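Insecticyanin-A (Manduca sexta, PDB 1Z24) binds the gamma isomer of biliverdin IX and, as a blue pigment mixed with lipoprotein-bound carotenes, gives hornworms their green camouflage. Local coordinates at residues A[57-62]-A[68-73]; A[106-109]-A[113-116]. All coordinates share one frame; numbering follows the deposited sequence.

Interaction 1 of 2, residues A[57-62]-A[68-73]; sequences VYNSFV and EYMEGD. With BLV (biliverdin IX gamma chromophore), chain B.
Strands 57-62 and 68-73 run antiparallel, axes 4.6 Å apart at closest and N-to-C directions at 170°, with hydrogen-bonded pairs V57-G72, N59-M70 and F61-E68, each exchanging two N-H···O bonds. Y58, S60, Y69 and E71 lie on the face turned from the pigment. There the Y58 ring, its CG anti to the backbone N (chi1 177°), runs along the partner strand: Y58 CE1 lies 3.4 Å from Y69 CD1. With planes 25° and centroids 5.4 Å apart, the two rings are too displaced to stack face on face. E71 OE1 approaches the edge of the Y58 ring.

On the other face N59, F61 and M70 meet biliverdin. M70 SD lies 3.4 Å from pigment C1D and 3.8 Å from N59 ND2; the bend at chi3 lays M70 CE on the same pyrrole, 3.5 Å from C4D. N59 CB is 3.5 Å from the CMC methyl of the pigment. F61 turns one ring face to pigment CAC, 3.5 Å from F61 CD2, while E68 OE1 sits at the ring edge. The six cross-strand bonds use inward-facing backbone groups, Y58 and S60 bond outward to strand 44-50, and this lipocalin hairpin offers the chromophore a wall of sulfur, ring and amide.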
loop_
_atom_site.group_PDB
_atom_site.type_symbol
_atom_site.label_atom_id
_atom_site.label_comp_id
_atom_site.label_asym_id
_atom_site.label_seq_id
_atom_site.Cartn_x
_atom_site.Cartn_y
_atom_site.Cartn_z
ATOM N N VAL A 57 -21.883 3.450 22.820
ATOM C CA VAL A 57 -20.994 2.301 22.903
ATOM C C VAL A 57 -20.678 1.910 24.339
ATOM O O VAL A 57 -20.538 2.745 25.221
ATOM C CB VAL A 57 -19.719 2.442 22.012
ATOM C CG1 VAL A 57 -19.259 3.865 21.857
ATOM C CG2 VAL A 57 -18.542 1.647 22.519
ATOM N N TYR A 58 -20.561 0.630 24.561
ATOM C CA TYR A 58 -20.216 0.117 25.822
ATOM C C TYR A 58 -19.091 -0.895 25.544
ATOM O O TYR A 58 -19.303 -1.954 24.956
ATOM C CB TYR A 58 -21.421 -0.554 26.511
ATOM C CG TYR A 58 -20.983 -1.154 27.837
ATOM C CD1 TYR A 58 -21.006 -0.384 29.001
ATOM C CD2 TYR A 58 -20.567 -2.471 27.958
ATOM C CE1 TYR A 58 -20.594 -0.876 30.233
ATOM C CE2 TYR A 58 -20.165 -2.999 29.189
ATOM C CZ TYR A 58 -20.182 -2.194 30.317
ATOM O OH TYR A 58 -19.848 -2.696 31.525
ATOM N N ASN A 59 -17.870 -0.568 25.952
ATOM C CA ASN A 59 -16.779 -1.482 25.737
ATOM C C ASN A 59 -16.282 -2.035 27.066
ATOM O O ASN A 59 -16.166 -1.320 28.080
ATOM C CB ASN A 59 -15.532 -0.746 25.185
ATOM C CG ASN A 59 -15.451 -0.416 23.702
ATOM O OD1 ASN A 59 -16.125 -1.057 22.828
ATOM N ND2 ASN A 59 -14.595 0.656 23.410
ATOM N N SER A 60 -15.945 -3.311 27.067
ATOM C CA SER A 60 -15.443 -3.897 28.257
ATOM C C SER A 60 -14.545 -5.076 28.038
ATOM O O SER A 60 -14.573 -5.771 27.037
ATOM C CB SER A 60 -16.563 -4.336 29.219
ATOM O OG SER A 60 -17.169 -5.578 28.834
ATOM N N PHE A 61 -13.763 -5.297 29.060
ATOM C CA PHE A 61 -12.852 -6.393 29.121
ATOM C C PHE A 61 -12.523 -6.652 30.568
ATOM O O PHE A 61 -12.880 -5.874 31.461
ATOM C CB PHE A 61 -11.677 -6.378 28.182
ATOM C CG PHE A 61 -10.708 -5.236 28.322
ATOM C CD1 PHE A 61 -10.443 -4.596 29.547
ATOM C CD2 PHE A 61 -9.995 -4.823 27.194
ATOM C CE1 PHE A 61 -9.508 -3.566 29.652
ATOM C CE2 PHE A 61 -9.036 -3.804 27.286
ATOM C CZ PHE A 61 -8.787 -3.161 28.513
ATOM N N VAL A 62 -11.844 -7.731 30.778
ATOM C CA VAL A 62 -11.449 -8.132 32.102
ATOM C C VAL A 62 -9.920 -8.270 32.274
ATOM O O VAL A 62 -9.207 -8.943 31.500
ATOM C CB VAL A 62 -12.165 -9.471 32.514
ATOM C CG1 VAL A 62 -11.823 -9.885 33.943
ATOM C CG2 VAL A 62 -13.700 -9.394 32.419
ATOM N N GLU A 68 -13.110 -3.836 33.395
ATOM C CA GLU A 68 -12.984 -2.444 33.020
ATOM C C GLU A 68 -13.848 -2.116 31.810
ATOM O O GLU A 68 -13.943 -2.873 30.799
ATOM C CB GLU A 68 -11.552 -2.029 32.790
ATOM C CG GLU A 68 -10.733 -2.319 34.017
ATOM C CD GLU A 68 -9.274 -2.110 33.732
ATOM O OE1 GLU A 68 -8.872 -1.631 32.692
ATOM O OE2 GLU A 68 -8.490 -2.504 34.684
ATOM N N TYR A 69 -14.489 -0.940 31.910
ATOM C CA TYR A 69 -15.327 -0.567 30.813
ATOM C C TYR A 69 -15.272 0.901 30.449
ATOM O O TYR A 69 -14.728 1.727 31.188
ATOM C CB TYR A 69 -16.733 -1.050 31.090
ATOM C CG TYR A 69 -17.285 -0.362 32.270
ATOM C CD1 TYR A 69 -18.130 0.724 32.030
ATOM C CD2 TYR A 69 -16.992 -0.787 33.579
ATOM C CE1 TYR A 69 -18.707 1.401 33.108
ATOM C CE2 TYR A 69 -17.562 -0.126 34.674
ATOM C CZ TYR A 69 -18.415 0.963 34.411
ATOM O OH TYR A 69 -19.007 1.664 35.433
ATOM N N MET A 70 -15.838 1.201 29.275
ATOM C CA MET A 70 -15.878 2.557 28.749
ATOM C C MET A 70 -17.213 2.785 28.110
ATOM O O MET A 70 -17.713 1.916 27.388
ATOM C CB MET A 70 -14.947 2.657 27.529
ATOM C CG MET A 70 -13.509 2.371 27.810
ATOM S SD MET A 70 -12.541 2.060 26.307
ATOM C CE MET A 70 -12.205 3.674 25.654
ATOM N N GLU A 71 -17.773 3.952 28.361
ATOM C CA GLU A 71 -19.052 4.309 27.783
ATOM C C GLU A 71 -18.882 5.513 26.884
ATOM O O GLU A 71 -18.214 6.465 27.283
ATOM C CB GLU A 71 -20.062 4.631 28.882
ATOM C CG GLU A 71 -20.129 3.496 29.931
ATOM C CD GLU A 71 -21.313 3.584 30.881
ATOM O OE1 GLU A 71 -22.308 2.947 30.684
ATOM O OE2 GLU A 71 -21.179 4.415 31.897
ATOM N N GLY A 72 -19.441 5.489 25.661
ATOM C CA GLY A 72 -19.265 6.644 24.809
ATOM C C GLY A 72 -20.337 6.727 23.773
ATOM O O GLY A 72 -21.281 5.963 23.805
ATOM N N ASP A 73 -20.152 7.668 22.861
ATOM C CA ASP A 73 -21.063 7.893 21.804
ATOM C C ASP A 73 -20.517 7.310 20.541
ATOM O O ASP A 73 -19.311 7.160 20.371
ATOM C CB ASP A 73 -21.277 9.403 21.669
ATOM C CG ASP A 73 -21.918 10.008 22.944
ATOM O OD1 ASP A 73 -21.414 10.946 23.560
ATOM O OD2 ASP A 73 -23.058 9.427 23.298
HETATM N NA BLV B . -9.284 1.087 19.729
HETATM C C1A BLV B . -8.273 1.979 19.600
HETATM C C2A BLV B . -8.264 2.667 18.320
HETATM C C3A BLV B . -9.336 2.174 17.638
HETATM C C4A BLV B . -9.960 1.178 18.530
HETATM C CMA BLV B . -9.821 2.473 16.169
HETATM O OA BLV B . -7.468 2.179 20.485
HETATM C CAA BLV B . -7.255 3.641 17.863
HETATM C CBA BLV B . -6.086 2.777 17.497
HETATM C CGA BLV B . -4.887 3.676 17.195
HETATM O O1A BLV B . -4.534 3.909 16.072
HETATM O O2A BLV B . -4.311 4.186 18.104
HETATM C CHB BLV B . -11.072 0.425 18.159
HETATM N NB BLV B . -11.523 -0.897 20.165
HETATM C C1B BLV B . -11.635 -0.658 18.813
HETATM C C2B BLV B . -12.449 -1.664 18.177
HETATM C C3B BLV B . -12.813 -2.500 19.150
HETATM C C4B BLV B . -12.214 -2.020 20.400
HETATM C CMB BLV B . -12.816 -1.730 16.702
HETATM C CAB BLV B . -13.663 -3.725 18.991
HETATM C CBB BLV B . -13.225 -4.797 19.727
HETATM C CHC BLV B . -12.428 -2.629 21.644
HETATM N NC BLV B . -11.097 -1.430 23.276
HETATM C C1C BLV B . -12.101 -2.267 22.919
HETATM C C2C BLV B . -12.800 -2.798 24.101
HETATM C C3C BLV B . -12.284 -2.286 25.221
HETATM C C4C BLV B . -11.176 -1.393 24.692
HETATM C CMC BLV B . -13.964 -3.669 24.035
HETATM C CAC BLV B . -12.577 -2.473 26.722
HETATM C CBC BLV B . -12.264 -1.502 27.614
HETATM C CHD BLV B . -10.238 -0.675 25.513
HETATM N ND BLV B . -9.929 1.316 24.083
HETATM C C1D BLV B . -9.677 0.561 25.264
HETATM C C2D BLV B . -8.766 1.327 26.170
HETATM C C3D BLV B . -8.473 2.520 25.548
HETATM C C4D BLV B . -9.202 2.482 24.293
HETATM C CMD BLV B . -8.225 0.906 27.502
HETATM O OD BLV B . -9.183 3.391 23.498
HETATM C CAD BLV B . -7.622 3.608 26.069
HETATM C CBD BLV B . -8.529 4.709 26.585
HETATM C CGD BLV B . -7.711 5.999 26.955
HETATM O O1D BLV B . -7.358 6.175 28.077
HETATM O O2D BLV B . -7.402 6.820 26.111
#

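Interaction 2 of 2, residues A[106-109]-A[113-116]; sequences LATD and YAIN
D109 and Y113 meet because both first torsions set CG between the backbone N and the carbonyl carbon (chi1 60° in D109, 78° in Y113), which folds the carboxylate back to the start of strand 113-116 and swings the ring beneath residues 107-109. D109 OD1 accepts the N-H of Y113 on its syn side, with OD1 2.9 Å from Y113 N and somewhat out of the carboxylate plane. The other oxygen, OD2, is taken by N112 ND2 within the turn. Against the Y113 ring the carboxylate is tilted by 40°, D109 CG lying 3.4 Å from Y113 CE2, and the backbone N of D109 stands over one ring face, displaced toward the rim.

Y113 O is held by two donors: D109 N at 3.2 Å and T108 OG1, whose 2.5 Å is doubtfully short. The T108 hydroxyl also takes part in a hydrogen bond with Y110 N, tying the turn to the strand. On the side of T108, A114 CB packs 3.7 Å from T108 OG1.

Farther from the turn, A107 O accepts I115 N at 2.8 Å. A classic beta bulge sets L106 and A107 together opposite I115: I115 O receives L106 N at 2.7 Å and, weakly, A107 N. A107 and I115 both rest on V152 of helix 144-154, and Y113 lies on V148 and V149, so this face of the hairpin meets the helix that packs outside the lipocalin barrel. N116 points to the interior, where it touches biliverdin and its OD1 is hydrogen-bonded to Y88 OH. Toward the turn, then, side-chain oxygens of T108 and D109 join the backbone in hydrogen bonding, fixing the hairpin end, while its apolar face is left to the helix.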
loop_
_atom_site.group_PDB
_atom_site.type_symbol
_atom_site.label_atom_id
_atom_site.label_comp_id
_atom_site.label_asym_id
_atom_site.label_seq_id
_atom_site.Cartn_x
_atom_site.Cartn_y
_atom_site.Cartn_z
ATOM N N LEU A 106 -13.926 -3.141 7.101
ATOM C CA LEU A 106 -13.556 -3.649 5.788
ATOM C C LEU A 106 -14.623 -4.561 5.191
ATOM O O LEU A 106 -14.874 -4.579 3.990
ATOM C CB LEU A 106 -12.289 -4.512 5.912
ATOM C CG LEU A 106 -11.077 -3.771 6.426
ATOM C CD1 LEU A 106 -9.785 -4.532 6.117
ATOM C CD2 LEU A 106 -11.097 -2.368 5.850
ATOM N N ALA A 107 -15.243 -5.350 6.042
ATOM C CA ALA A 107 -16.287 -6.284 5.609
ATOM C C ALA A 107 -17.088 -6.871 6.780
ATOM O O ALA A 107 -16.595 -7.042 7.887
ATOM C CB ALA A 107 -15.583 -7.518 5.074
ATOM N N THR A 108 -18.343 -7.184 6.509
ATOM C CA THR A 108 -19.204 -7.763 7.498
ATOM C C THR A 108 -20.495 -8.283 6.882
ATOM O O THR A 108 -21.007 -7.775 5.866
ATOM C CB THR A 108 -19.641 -6.655 8.455
ATOM O OG1 THR A 108 -20.374 -7.267 9.507
ATOM C CG2 THR A 108 -20.557 -5.593 7.785
ATOM N N ASP A 109 -21.040 -9.296 7.532
ATOM C CA ASP A 109 -22.328 -9.855 7.101
ATOM C C ASP A 109 -23.410 -9.438 8.101
ATOM O O ASP A 109 -24.519 -9.912 8.063
ATOM C CB ASP A 109 -22.474 -11.332 6.947
ATOM C CG ASP A 109 -22.219 -12.036 8.224
ATOM O OD1 ASP A 109 -21.889 -11.503 9.284
ATOM O OD2 ASP A 109 -22.403 -13.275 8.047
ATOM N N TYR A 113 -20.166 -11.782 11.600
ATOM C CA TYR A 113 -18.788 -11.334 11.718
ATOM C C TYR A 113 -18.591 -9.960 11.112
ATOM O O TYR A 113 -19.387 -9.467 10.280
ATOM C CB TYR A 113 -17.832 -12.335 10.953
ATOM C CG TYR A 113 -17.891 -12.068 9.458
ATOM C CD1 TYR A 113 -17.042 -11.144 8.826
ATOM C CD2 TYR A 113 -18.839 -12.731 8.673
ATOM C CE1 TYR A 113 -17.175 -10.852 7.465
ATOM C CE2 TYR A 113 -18.981 -12.476 7.307
ATOM C CZ TYR A 113 -18.144 -11.525 6.717
ATOM O OH TYR A 113 -18.282 -11.275 5.397
ATOM N N ALA A 114 -17.488 -9.377 11.539
ATOM C CA ALA A 114 -17.044 -8.092 11.055
ATOM C C ALA A 114 -15.533 -8.077 11.067
ATOM O O ALA A 114 -14.919 -8.645 11.966
ATOM C CB ALA A 114 -17.516 -6.847 11.820
ATOM N N ILE A 115 -14.934 -7.421 10.067
ATOM C CA ILE A 115 -13.483 -7.250 9.970
ATOM C C ILE A 115 -13.256 -5.740 9.990
ATOM O O ILE A 115 -13.604 -5.024 9.026
ATOM C CB ILE A 115 -12.810 -7.942 8.798
ATOM C CG1 ILE A 115 -13.125 -9.430 8.854
ATOM C CG2 ILE A 115 -11.307 -7.776 8.848
ATOM C CD1 ILE A 115 -12.811 -10.062 7.502
ATOM N N ASN A 116 -12.703 -5.264 11.122
ATOM C CA ASN A 116 -12.415 -3.842 11.381
ATOM C C ASN A 116 -10.935 -3.542 11.304
ATOM O O ASN A 116 -10.109 -4.413 11.558
ATOM C CB ASN A 116 -12.991 -3.409 12.749
ATOM C CG ASN A 116 -14.491 -3.184 12.684
ATOM O OD1 ASN A 116 -15.073 -2.539 13.536
ATOM N ND2 ASN A 116 -15.089 -3.699 11.707
#

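From the N terminus, interaction 1 comes first: strand 55-63 turns back into strand 66-76, and the contact closes that short hairpin loop. The chain then passes through strand 88-94 before strand 97-108 returns as strand 113-122, where interaction 2 closes a second tight hairpin. The two loops follow one another in series, neither enclosing nor crossing the other. Their centres are 20 Å apart on opposite sides of the chain's centre, with no direct touch, yet both belong to the same curled sheet, joined through strand 88-94. Interaction 1 forms part of the wall against the pigment; 106-109 with 113-116 joins the barrel to helix 144-154, and N116 reaches the same chromophore.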